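Local coordinates for GlcNAc-alpha-1,4-Gal-releasing endo-beta-galactosidase (Clostridium perfringens, PDB 1UPS), which probably hydrolyses O-glycosyl bonds as a family 16 glycoside hydrolase, an endo-beta-galactosidase that releases GlcNAc-alpha-1,4-Gal and carries a bound calcium ion, at residues 348-353 and 383-388; 47-52 and 97-102; 214-219 and 230-235. One frame throughout, in Å; residues are numbered along the deposited sequence.

Contact 1 of 3, residues 348-353 and 383-388; sequences NIENQT and NRWKPN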
loop_
_atom_site.group_PDB
_atom_site.type_symbol
_atom_site.label_atom_id
_atom_site.label_comp_id
_atom_site.label_asym_id
_atom_site.label_seq_id
_atom_site.Cartn_x
_atom_site.Cartn_y
_atom_site.Cartn_z
ATOM N N ASN A 348 21.621 15.880 -1.209
ATOM C CA ASN A 348 22.099 15.013 -2.282
ATOM C C ASN A 348 23.464 14.442 -1.985
ATOM O O ASN A 348 24.114 14.872 -1.033
ATOM C CB ASN A 348 22.122 15.772 -3.617
ATOM C CG ASN A 348 23.226 16.792 -3.678
ATOM O OD1 ASN A 348 24.307 16.513 -4.201
ATOM N ND2 ASN A 348 22.971 17.989 -3.131
ATOM N N ILE A 349 23.889 13.470 -2.798
ATOM C CA ILE A 349 25.207 12.830 -2.631
ATOM C C ILE A 349 26.025 12.781 -3.936
ATOM O O ILE A 349 26.836 11.868 -4.140
ATOM C CB ILE A 349 25.101 11.419 -1.972
ATOM C CG1 ILE A 349 24.413 10.400 -2.893
ATOM C CG2 ILE A 349 24.402 11.511 -0.591
ATOM C CD1 ILE A 349 24.506 8.937 -2.402
ATOM N N GLU A 350 25.833 13.783 -4.788
ATOM C CA GLU A 350 26.464 13.793 -6.125
ATOM C C GLU A 350 27.981 13.552 -6.124
ATOM O O GLU A 350 28.497 12.800 -6.969
ATOM C CB GLU A 350 26.132 15.090 -6.877
ATOM C CG GLU A 350 26.514 15.057 -8.368
ATOM C CD GLU A 350 25.588 14.207 -9.224
ATOM O OE1 GLU A 350 25.883 14.038 -10.438
ATOM O OE2 GLU A 350 24.562 13.696 -8.713
ATOM N N ASN A 351 28.692 14.180 -5.187
ATOM C CA ASN A 351 30.149 14.069 -5.151
ATOM C C ASN A 351 30.681 12.885 -4.335
ATOM O O ASN A 351 31.903 12.671 -4.273
ATOM C CB ASN A 351 30.791 15.395 -4.709
ATOM C CG ASN A 351 30.659 16.489 -5.760
ATOM O OD1 ASN A 351 31.218 16.381 -6.863
ATOM N ND2 ASN A 351 29.932 17.558 -5.422
ATOM N N GLN A 352 29.764 12.128 -3.722
ATOM C CA GLN A 352 30.086 10.895 -2.992
ATOM C C GLN A 352 31.249 11.082 -2.009
ATOM O O GLN A 352 32.300 10.417 -2.111
ATOM C CB GLN A 352 30.378 9.737 -3.962
ATOM C CG GLN A 352 29.199 9.340 -4.848
ATOM C CD GLN A 352 29.508 8.115 -5.697
ATOM O OE1 GLN A 352 29.387 6.986 -5.223
ATOM N NE2 GLN A 352 29.938 8.337 -6.943
ATOM N N THR A 353 31.045 11.991 -1.063
ATOM C CA THR A 353 32.060 12.364 -0.085
ATOM C C THR A 353 31.951 11.609 1.246
ATOM O O THR A 353 32.793 11.799 2.149
ATOM C CB THR A 353 31.953 13.865 0.222
ATOM O OG1 THR A 353 30.737 14.118 0.951
ATOM C CG2 THR A 353 31.807 14.685 -1.064
ATOM N N ASN A 383 19.037 6.201 -0.717
ATOM C CA ASN A 383 19.294 6.958 -1.949
ATOM C C ASN A 383 18.839 6.205 -3.202
ATOM O O ASN A 383 18.920 4.978 -3.246
ATOM C CB ASN A 383 20.774 7.312 -2.043
ATOM C CG ASN A 383 21.045 8.361 -3.078
ATOM O OD1 ASN A 383 21.537 8.057 -4.165
ATOM N ND2 ASN A 383 20.700 9.611 -2.767
ATOM N N ARG A 384 18.348 6.929 -4.216
ATOM C CA ARG A 384 17.953 6.276 -5.470
ATOM C C ARG A 384 19.177 5.905 -6.319
ATOM O O ARG A 384 19.279 4.778 -6.834
ATOM C CB ARG A 384 17.017 7.171 -6.288
ATOM C CG ARG A 384 16.441 6.465 -7.525
ATOM C CD ARG A 384 15.753 7.394 -8.486
ATOM N NE ARG A 384 15.128 6.655 -9.587
ATOM C CZ ARG A 384 14.236 7.172 -10.426
ATOM N NH1 ARG A 384 13.878 8.446 -10.323
ATOM N NH2 ARG A 384 13.719 6.414 -11.392
ATOM N N TRP A 385 20.093 6.861 -6.476
ATOM C CA TRP A 385 21.297 6.661 -7.289
ATOM C C TRP A 385 22.150 5.532 -6.713
ATOM O O TRP A 385 22.650 4.667 -7.454
ATOM C CB TRP A 385 22.101 7.957 -7.329
ATOM C CG TRP A 385 23.276 7.968 -8.285
ATOM C CD1 TRP A 385 23.358 7.368 -9.532
ATOM C CD2 TRP A 385 24.521 8.628 -8.080
ATOM N NE1 TRP A 385 24.589 7.622 -10.094
ATOM C CE2 TRP A 385 25.324 8.391 -9.224
ATOM C CE3 TRP A 385 25.055 9.400 -7.032
ATOM C CZ2 TRP A 385 26.620 8.900 -9.344
ATOM C CZ3 TRP A 385 26.335 9.912 -7.159
ATOM C CH2 TRP A 385 27.110 9.653 -8.304
ATOM N N LYS A 386 22.293 5.538 -5.387
ATOM C CA LYS A 386 23.088 4.526 -4.684
ATOM C C LYS A 386 22.240 3.828 -3.627
ATOM O O LYS A 386 22.304 4.177 -2.437
ATOM C CB LYS A 386 24.330 5.167 -4.038
ATOM C CG LYS A 386 25.276 5.919 -4.996
ATOM C CD LYS A 386 26.007 4.986 -5.965
ATOM C CE LYS A 386 26.711 5.790 -7.061
ATOM N NZ LYS A 386 27.230 4.926 -8.164
ATOM N N PRO A 387 21.447 2.842 -4.053
ATOM C CA PRO A 387 20.410 2.250 -3.199
ATOM C C PRO A 387 20.889 1.442 -1.983
ATOM O O PRO A 387 20.037 0.975 -1.211
ATOM C CB PRO A 387 19.601 1.391 -4.182
ATOM C CG PRO A 387 20.552 1.048 -5.247
ATOM C CD PRO A 387 21.452 2.244 -5.405
ATOM N N ASN A 388 22.199 1.278 -1.805
ATOM C CA ASN A 388 22.702 0.707 -0.545
ATOM C C ASN A 388 22.947 1.766 0.543
ATOM O O ASN A 388 23.266 1.428 1.678
ATOM C CB ASN A 388 23.994 -0.081 -0.773
ATOM C CG ASN A 388 23.744 -1.444 -1.397
ATOM O OD1 ASN A 388 22.711 -2.084 -1.146
ATOM N ND2 ASN A 388 24.691 -1.903 -2.205
#

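Contact 2 of 3, residues 47-52 and 97-102; sequences KWTDYY and AIMSFD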
loop_
_atom_site.group_PDB
_atom_site.type_symbol
_atom_site.label_atom_id
_atom_site.label_comp_id
_atom_site.label_asym_id
_atom_site.label_seq_id
_atom_site.Cartn_x
_atom_site.Cartn_y
_atom_site.Cartn_z
ATOM N N LYS A 47 -24.189 -5.275 -0.691
ATOM C CA LYS A 47 -22.787 -4.816 -0.641
ATOM C C LYS A 47 -21.873 -5.557 -1.618
ATOM O O LYS A 47 -20.918 -4.969 -2.153
ATOM C CB LYS A 47 -22.233 -4.979 0.783
ATOM C CG LYS A 47 -22.970 -4.152 1.821
ATOM C CD LYS A 47 -22.447 -4.354 3.237
ATOM C CE LYS A 47 -23.200 -3.384 4.195
ATOM N NZ LYS A 47 -23.034 -3.730 5.626
ATOM N N TRP A 48 -22.157 -6.845 -1.829
ATOM C CA TRP A 48 -21.260 -7.745 -2.573
ATOM C C TRP A 48 -21.980 -8.580 -3.621
ATOM O O TRP A 48 -23.141 -8.994 -3.427
ATOM C CB TRP A 48 -20.561 -8.734 -1.613
ATOM C CG TRP A 48 -19.832 -8.070 -0.497
ATOM C CD1 TRP A 48 -20.267 -7.926 0.795
ATOM C CD2 TRP A 48 -18.551 -7.436 -0.565
ATOM N NE1 TRP A 48 -19.323 -7.253 1.538
ATOM C CE2 TRP A 48 -18.271 -6.919 0.725
ATOM C CE3 TRP A 48 -17.608 -7.242 -1.593
ATOM C CZ2 TRP A 48 -17.079 -6.245 1.028
ATOM C CZ3 TRP A 48 -16.417 -6.562 -1.297
ATOM C CH2 TRP A 48 -16.172 -6.060 0.007
ATOM N N THR A 49 -21.260 -8.868 -4.703
ATOM C CA THR A 49 -21.600 -9.987 -5.560
ATOM C C THR A 49 -20.580 -11.123 -5.377
ATOM O O THR A 49 -19.415 -10.867 -5.063
ATOM C CB THR A 49 -21.757 -9.538 -7.033
ATOM O OG1 THR A 49 -22.241 -10.645 -7.810
ATOM C CG2 THR A 49 -20.406 -9.142 -7.692
ATOM N N ASP A 50 -21.026 -12.368 -5.534
ATOM C CA ASP A 50 -20.140 -13.524 -5.338
ATOM C C ASP A 50 -19.689 -14.150 -6.664
ATOM O O ASP A 50 -19.576 -15.368 -6.810
ATOM C CB ASP A 50 -20.742 -14.547 -4.357
ATOM C CG ASP A 50 -22.141 -14.991 -4.735
ATOM O OD1 ASP A 50 -22.705 -15.840 -3.988
ATOM O OD2 ASP A 50 -22.762 -14.546 -5.725
ATOM N N TYR A 51 -19.401 -13.285 -7.628
ATOM C CA TYR A 51 -18.813 -13.707 -8.888
ATOM C C TYR A 51 -17.550 -12.899 -9.150
ATOM O O TYR A 51 -17.505 -11.684 -8.860
ATOM C CB TYR A 51 -19.792 -13.462 -10.031
ATOM C CG TYR A 51 -21.004 -14.369 -10.025
ATOM C CD1 TYR A 51 -22.113 -14.076 -9.226
ATOM C CD2 TYR A 51 -21.055 -15.497 -10.842
ATOM C CE1 TYR A 51 -23.234 -14.911 -9.216
ATOM C CE2 TYR A 51 -22.178 -16.337 -10.850
ATOM C CZ TYR A 51 -23.260 -16.030 -10.037
ATOM O OH TYR A 51 -24.375 -16.834 -10.052
ATOM N N TYR A 52 -16.556 -13.555 -9.749
ATOM C CA TYR A 52 -15.280 -12.927 -10.040
ATOM C C TYR A 52 -15.338 -12.361 -11.474
ATOM O O TYR A 52 -15.484 -13.124 -12.425
ATOM C CB TYR A 52 -14.154 -13.977 -9.876
ATOM C CG TYR A 52 -12.740 -13.456 -10.114
ATOM C CD1 TYR A 52 -12.407 -12.123 -9.851
ATOM C CD2 TYR A 52 -11.737 -14.309 -10.588
ATOM C CE1 TYR A 52 -11.086 -11.641 -10.086
ATOM C CE2 TYR A 52 -10.426 -13.852 -10.813
ATOM C CZ TYR A 52 -10.114 -12.518 -10.561
ATOM O OH TYR A 52 -8.830 -12.073 -10.810
ATOM N N ALA A 97 -14.089 -15.469 -5.349
ATOM C CA ALA A 97 -14.060 -14.002 -5.148
ATOM C C ALA A 97 -15.418 -13.392 -4.783
ATOM O O ALA A 97 -16.474 -13.867 -5.243
ATOM C CB ALA A 97 -13.532 -13.311 -6.434
ATOM N N ILE A 98 -15.378 -12.316 -3.990
ATOM C CA ILE A 98 -16.520 -11.408 -3.918
ATOM C C ILE A 98 -16.072 -10.034 -4.396
ATOM O O ILE A 98 -14.878 -9.689 -4.286
ATOM C CB ILE A 98 -17.172 -11.365 -2.503
ATOM C CG1 ILE A 98 -16.212 -10.785 -1.441
ATOM C CG2 ILE A 98 -17.660 -12.768 -2.112
ATOM C CD1 ILE A 98 -16.894 -10.420 -0.107
ATOM N N MET A 99 -17.010 -9.256 -4.944
ATOM C CA MET A 99 -16.670 -7.911 -5.413
ATOM C C MET A 99 -17.729 -6.931 -4.968
ATOM O O MET A 99 -18.883 -7.305 -4.869
ATOM C CB MET A 99 -16.582 -7.865 -6.942
ATOM C CG MET A 99 -15.764 -8.987 -7.591
ATOM S SD MET A 99 -15.262 -8.600 -9.274
ATOM C CE MET A 99 -16.923 -8.359 -10.070
ATOM N N SER A 100 -17.333 -5.682 -4.709
ATOM C CA SER A 100 -18.281 -4.634 -4.288
ATOM C C SER A 100 -18.945 -3.887 -5.467
ATOM O O SER A 100 -19.477 -2.788 -5.295
ATOM C CB SER A 100 -17.593 -3.637 -3.339
ATOM O OG SER A 100 -16.734 -2.758 -4.059
ATOM N N PHE A 101 -18.927 -4.496 -6.650
ATOM C CA PHE A 101 -19.474 -3.884 -7.873
ATOM C C PHE A 101 -19.688 -4.987 -8.914
ATOM O O PHE A 101 -19.225 -6.131 -8.746
ATOM C CB PHE A 101 -18.483 -2.852 -8.444
ATOM C CG PHE A 101 -17.181 -3.474 -8.869
ATOM C CD1 PHE A 101 -16.173 -3.701 -7.931
ATOM C CD2 PHE A 101 -17.006 -3.919 -10.183
ATOM C CE1 PHE A 101 -14.981 -4.351 -8.309
ATOM C CE2 PHE A 101 -15.817 -4.559 -10.576
ATOM C CZ PHE A 101 -14.803 -4.773 -9.628
ATOM N N ASP A 102 -20.378 -4.632 -9.991
ATOM C CA ASP A 102 -20.543 -5.512 -11.145
ATOM C C ASP A 102 -20.710 -4.556 -12.310
ATOM O O ASP A 102 -21.702 -3.833 -12.376
ATOM C CB ASP A 102 -21.781 -6.388 -10.938
ATOM C CG ASP A 102 -21.989 -7.417 -12.034
ATOM O OD1 ASP A 102 -22.998 -8.173 -11.930
ATOM O OD2 ASP A 102 -21.231 -7.557 -13.015
#

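Contact 3 of 3, residues 214-219 and 230-235; sequences YHIYAM and YDNELF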
loop_
_atom_site.group_PDB
_atom_site.type_symbol
_atom_site.label_atom_id
_atom_site.label_comp_id
_atom_site.label_asym_id
_atom_site.label_seq_id
_atom_site.Cartn_x
_atom_site.Cartn_y
_atom_site.Cartn_z
ATOM N N TYR A 214 -5.179 -13.666 13.521
ATOM C CA TYR A 214 -5.779 -12.490 12.905
ATOM C C TYR A 214 -4.841 -11.303 13.092
ATOM O O TYR A 214 -4.329 -11.078 14.212
ATOM C CB TYR A 214 -7.120 -12.154 13.545
ATOM C CG TYR A 214 -8.219 -13.056 13.064
ATOM C CD1 TYR A 214 -8.909 -12.778 11.873
ATOM C CD2 TYR A 214 -8.552 -14.203 13.781
ATOM C CE1 TYR A 214 -9.959 -13.622 11.433
ATOM C CE2 TYR A 214 -9.578 -15.049 13.356
ATOM C CZ TYR A 214 -10.265 -14.763 12.170
ATOM O OH TYR A 214 -11.274 -15.618 11.759
ATOM N N HIS A 215 -4.626 -10.561 12.000
ATOM C CA HIS A 215 -3.914 -9.282 12.050
ATOM C C HIS A 215 -4.688 -8.231 11.276
ATOM O O HIS A 215 -5.607 -8.562 10.536
ATOM C CB HIS A 215 -2.473 -9.436 11.554
ATOM C CG HIS A 215 -1.639 -10.233 12.498
ATOM N ND1 HIS A 215 -0.969 -9.654 13.556
ATOM C CD2 HIS A 215 -1.464 -11.571 12.623
ATOM C CE1 HIS A 215 -0.368 -10.601 14.261
ATOM N NE2 HIS A 215 -0.657 -11.773 13.720
ATOM N N ILE A 216 -4.359 -6.964 11.509
ATOM C CA ILE A 216 -5.079 -5.866 10.888
ATOM C C ILE A 216 -4.220 -5.296 9.758
ATOM O O ILE A 216 -3.041 -4.968 9.957
ATOM C CB ILE A 216 -5.466 -4.764 11.957
ATOM C CG1 ILE A 216 -6.400 -5.363 13.030
ATOM C CG2 ILE A 216 -6.166 -3.598 11.295
ATOM C CD1 ILE A 216 -6.852 -4.364 14.129
ATOM N N TYR A 217 -4.830 -5.177 8.580
ATOM C CA TYR A 217 -4.195 -4.613 7.391
ATOM C C TYR A 217 -5.011 -3.404 6.974
ATOM O O TYR A 217 -6.235 -3.479 6.881
ATOM C CB TYR A 217 -4.197 -5.648 6.241
ATOM C CG TYR A 217 -3.479 -6.931 6.624
ATOM C CD1 TYR A 217 -4.183 -8.024 7.136
ATOM C CD2 TYR A 217 -2.093 -7.038 6.489
ATOM C CE1 TYR A 217 -3.514 -9.222 7.488
ATOM C CE2 TYR A 217 -1.415 -8.212 6.837
ATOM C CZ TYR A 217 -2.142 -9.294 7.346
ATOM O OH TYR A 217 -1.481 -10.446 7.696
ATOM N N ALA A 218 -4.343 -2.291 6.712
ATOM C CA ALA A 218 -5.066 -1.072 6.355
ATOM C C ALA A 218 -4.308 -0.231 5.343
ATOM O O ALA A 218 -3.073 -0.292 5.257
ATOM C CB ALA A 218 -5.397 -0.227 7.622
ATOM N N MET A 219 -5.077 0.534 4.571
ATOM C CA MET A 219 -4.534 1.517 3.654
ATOM C C MET A 219 -5.269 2.841 3.833
ATOM O O MET A 219 -6.508 2.896 3.769
ATOM C CB MET A 219 -4.686 1.055 2.192
ATOM C CG MET A 219 -4.331 2.189 1.195
ATOM S SD MET A 219 -4.704 1.732 -0.526
ATOM C CE MET A 219 -6.463 1.821 -0.506
ATOM N N TYR A 230 0.173 -2.075 9.322
ATOM C CA TYR A 230 0.064 -3.439 9.847
ATOM C C TYR A 230 -0.105 -3.341 11.340
ATOM O O TYR A 230 0.768 -2.792 12.023
ATOM C CB TYR A 230 1.339 -4.220 9.558
ATOM C CG TYR A 230 1.365 -5.653 10.098
ATOM C CD1 TYR A 230 0.680 -6.678 9.428
ATOM C CD2 TYR A 230 2.117 -5.983 11.244
ATOM C CE1 TYR A 230 0.724 -7.999 9.877
ATOM C CE2 TYR A 230 2.165 -7.312 11.721
ATOM C CZ TYR A 230 1.478 -8.314 11.019
ATOM O OH TYR A 230 1.506 -9.621 11.459
ATOM N N ASP A 231 -1.217 -3.878 11.851
ATOM C CA ASP A 231 -1.541 -3.760 13.278
ATOM C C ASP A 231 -1.345 -2.323 13.759
ATOM O O ASP A 231 -0.735 -2.071 14.813
ATOM C CB ASP A 231 -0.711 -4.757 14.095
ATOM C CG ASP A 231 -1.129 -6.179 13.838
ATOM O OD1 ASP A 231 -0.408 -7.105 14.269
ATOM O OD2 ASP A 231 -2.172 -6.450 13.199
ATOM N N ASN A 232 -1.870 -1.396 12.962
ATOM C CA ASN A 232 -1.912 0.043 13.282
ATOM C C ASN A 232 -0.590 0.803 13.215
ATOM O O ASN A 232 -0.519 1.940 13.705
ATOM C CB ASN A 232 -2.580 0.297 14.656
ATOM C CG ASN A 232 -3.998 -0.227 14.724
ATOM O OD1 ASN A 232 -4.706 -0.268 13.704
ATOM N ND2 ASN A 232 -4.440 -0.617 15.936
ATOM N N GLU A 233 0.452 0.177 12.663
ATOM C CA GLU A 233 1.769 0.817 12.529
ATOM C C GLU A 233 2.181 0.918 11.057
ATOM O O GLU A 233 2.043 -0.049 10.285
ATOM C CB GLU A 233 2.852 0.052 13.310
ATOM C CG GLU A 233 4.244 0.696 13.192
ATOM C CD GLU A 233 5.327 -0.005 14.011
ATOM O OE1 GLU A 233 5.943 -0.981 13.490
ATOM O OE2 GLU A 233 5.570 0.435 15.169
ATOM N N LEU A 234 2.703 2.082 10.669
ATOM C CA LEU A 234 3.041 2.305 9.250
ATOM C C LEU A 234 4.076 1.293 8.746
ATOM O O LEU A 234 5.111 1.068 9.403
ATOM C CB LEU A 234 3.543 3.743 9.057
ATOM C CG LEU A 234 3.810 4.148 7.602
ATOM C CD1 LEU A 234 2.537 4.107 6.746
ATOM C CD2 LEU A 234 4.440 5.533 7.574
ATOM N N PHE A 235 3.798 0.709 7.572
ATOM C CA PHE A 235 4.576 -0.420 7.043
ATOM C C PHE A 235 5.128 -0.107 5.640
ATOM O O PHE A 235 6.248 -0.533 5.301
ATOM C CB PHE A 235 3.685 -1.682 7.027
ATOM C CG PHE A 235 4.351 -2.933 6.458
ATOM C CD1 PHE A 235 5.220 -3.691 7.234
ATOM C CD2 PHE A 235 4.051 -3.363 5.169
ATOM C CE1 PHE A 235 5.805 -4.870 6.717
ATOM C CE2 PHE A 235 4.636 -4.528 4.635
ATOM C CZ PHE A 235 5.504 -5.278 5.420
HETATM O O HOH W 1 -3.293 -1.761 10.572
#

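Contact 1 of 3, residues 348-353 and 383-388
The backbones of 348-353 and 383-388 stay well apart, with 8.4 Å between Ile349 CA and Asn383 CA at their nearest, and no hydrogen bond crosses between them. Residues 349 to 352 make a type I turn, closed by Gln352 N to Ile349 O, while Asn348 OD1 takes Glu350 N in its carbonyl plane, an Asx turn. Ile349 and Asn383 meet tip to tip: CG1 of Ile349 sits in the crowded position between N and C (chi1 68°), and CD1 comes to 3.6 Å from Asn383 OD1. That oxygen accepts Lys386 N, three residues on, at 2.9 Å on a lone pair, an Asx motif; Asn suits the place because its short amide reaches its own backbone while its flank packs on a methyl. Here the loops after strands 346-348 and 378-383 meet in the C-terminal part of the chain, where a ricin-type beta-trefoil is probable from the family. Trp385, its CG anti to the backbone N (chi1 -172°), turns its ring toward the turn, and Ile349 O lies in the ring plane at the edge, 3.6 Å from Trp385 CZ3. The Gln352 side chain crosses that of Trp385 at about a right angle, its amide plane tilted 62° to the indole, and NE2 comes to 3.4 Å from Trp385 CH2. Lys386 bends at its second torsion, laying CE over the centre of the indole face and 3.5 Å from Gln352 OE1. Glu350 turns its carboxylate to Ser367.

Contact 2 of 3, residues 47-52 and 97-102
A single antiparallel bridge joins loop 47-52 to the end of strand 94-99, an outermost strand of the six-stranded sheet, within the GH16 region. Thr49 and Met99 form the hydrogen-bonded pair: Thr49 N gives to Met99 O at 2.8 Å, nearly along the C=O axis, and Met99 N returns a bond to Thr49 O at 2.9 Å. Three CA-H...O contacts flank them, the shortest from Ile98 CA to Thr49 O at 3.2 Å. In the beta-sandwich characteristic of this family, the bridge lets a loop continue the edge of a sheet; on the other side of Ile98 the backbone pairs with Leu250 of strand 246-254. Ile98 CD1 lies over one face of the Trp48 indole, 3.7 Å from the centroid of the six-membered ring in a CH-pi contact. Ile98 CG1 occupies the crowded position between N and C (chi1 65°), from which the slim branch crosses the ring obliquely. A broad indole suits this buried place because its edge also meets the backbone, Trp48 CE3 standing 3.4 Å from Met99 C, while NE1 bonds Asp36. At the other end Tyr52 CB packs on the small Ala97 CB at 3.6 Å, and the phenol hydroxyl reaches Tyr253. In the flexible Met99 chain the bend at chi3 (-59°) turns CE back to 3.6 Å from Tyr51 O. The Asp50 carboxylate forms salt bridges with Arg45 and Lys64.

Contact 3 of 3, residues 214-219 and 230-235
Hydrogen bonds form the first group, with Asp231 at their centre. Its carboxylate bridges two donors: OD1 takes His215 ND1 at 2.7 Å on the syn lone pair, and OD2 takes Ile216 N at 2.8 Å, almost straight at 177° and nearly along the C-O axis. The imidazole and carboxylate planes are only 24° apart, with OD1 near the ring plane, so the two bonds should fix the rotation of the acid; with Asp231 at ND1 and Glu213 at NE2, two carboxylates would tend to stabilise a protonated, positively charged imidazole. In return Asp231 N gives to Ile216 O at 2.8 Å, on a lone pair of that carbonyl. A water accepts from Asn232 N and makes a weak, long bond to Ile216 O.

Aromatic contacts form the second group. Tyr217 and Tyr230, a non-hydrogen-bonded antiparallel pair, lie side by side and point the same way; the edge of Tyr230 turns toward the face of Tyr217 in an offset edge-to-face pair, with centroids 5.7 Å apart. Tyr230 CG is anti to the backbone N (chi1 178°), which carries OH over one face of the His215 ring, 3.4 Å from His215 CG. That hydroxyl bonds Ser207 O.

Tyr230 to Glu233 is a type I' turn, a two-residue beta-hairpin turn; Asp231 and Asn232 suit its middle because Asn and Asp tolerate the left-handed conformation better than most non-glycine residues. It joins strands 225-230 and 233-239, the former pairing with 215-221; the other flank of 215-221 pairs with strand 129-136, and Ile216 packs on Tyr273 of strand 267-279.

Following the chain from the N terminus, contact 2 comes first, closing a loop of 44 intervening residues so that strand 94-99, at the edge of the six-stranded sheet, comes back beside the earlier loop segment 47-52. Contact 3 follows and is much more local: ten residues, mostly strand, separate 214-219 from 230-235, within the eight-stranded sheet. Contact 1 closes last, across 29 residues, joining the loops after strands 346-348 and 378-383 in the probable beta-trefoil part. The three run in series, and none encloses or crosses another. Contacts 2 and 3 share the GH16 range, with centres 24 Å apart, and belong to different sheets of it. Contact 1 lies 47 Å from contact 2, centre to centre, on the opposite side of the chain's centre.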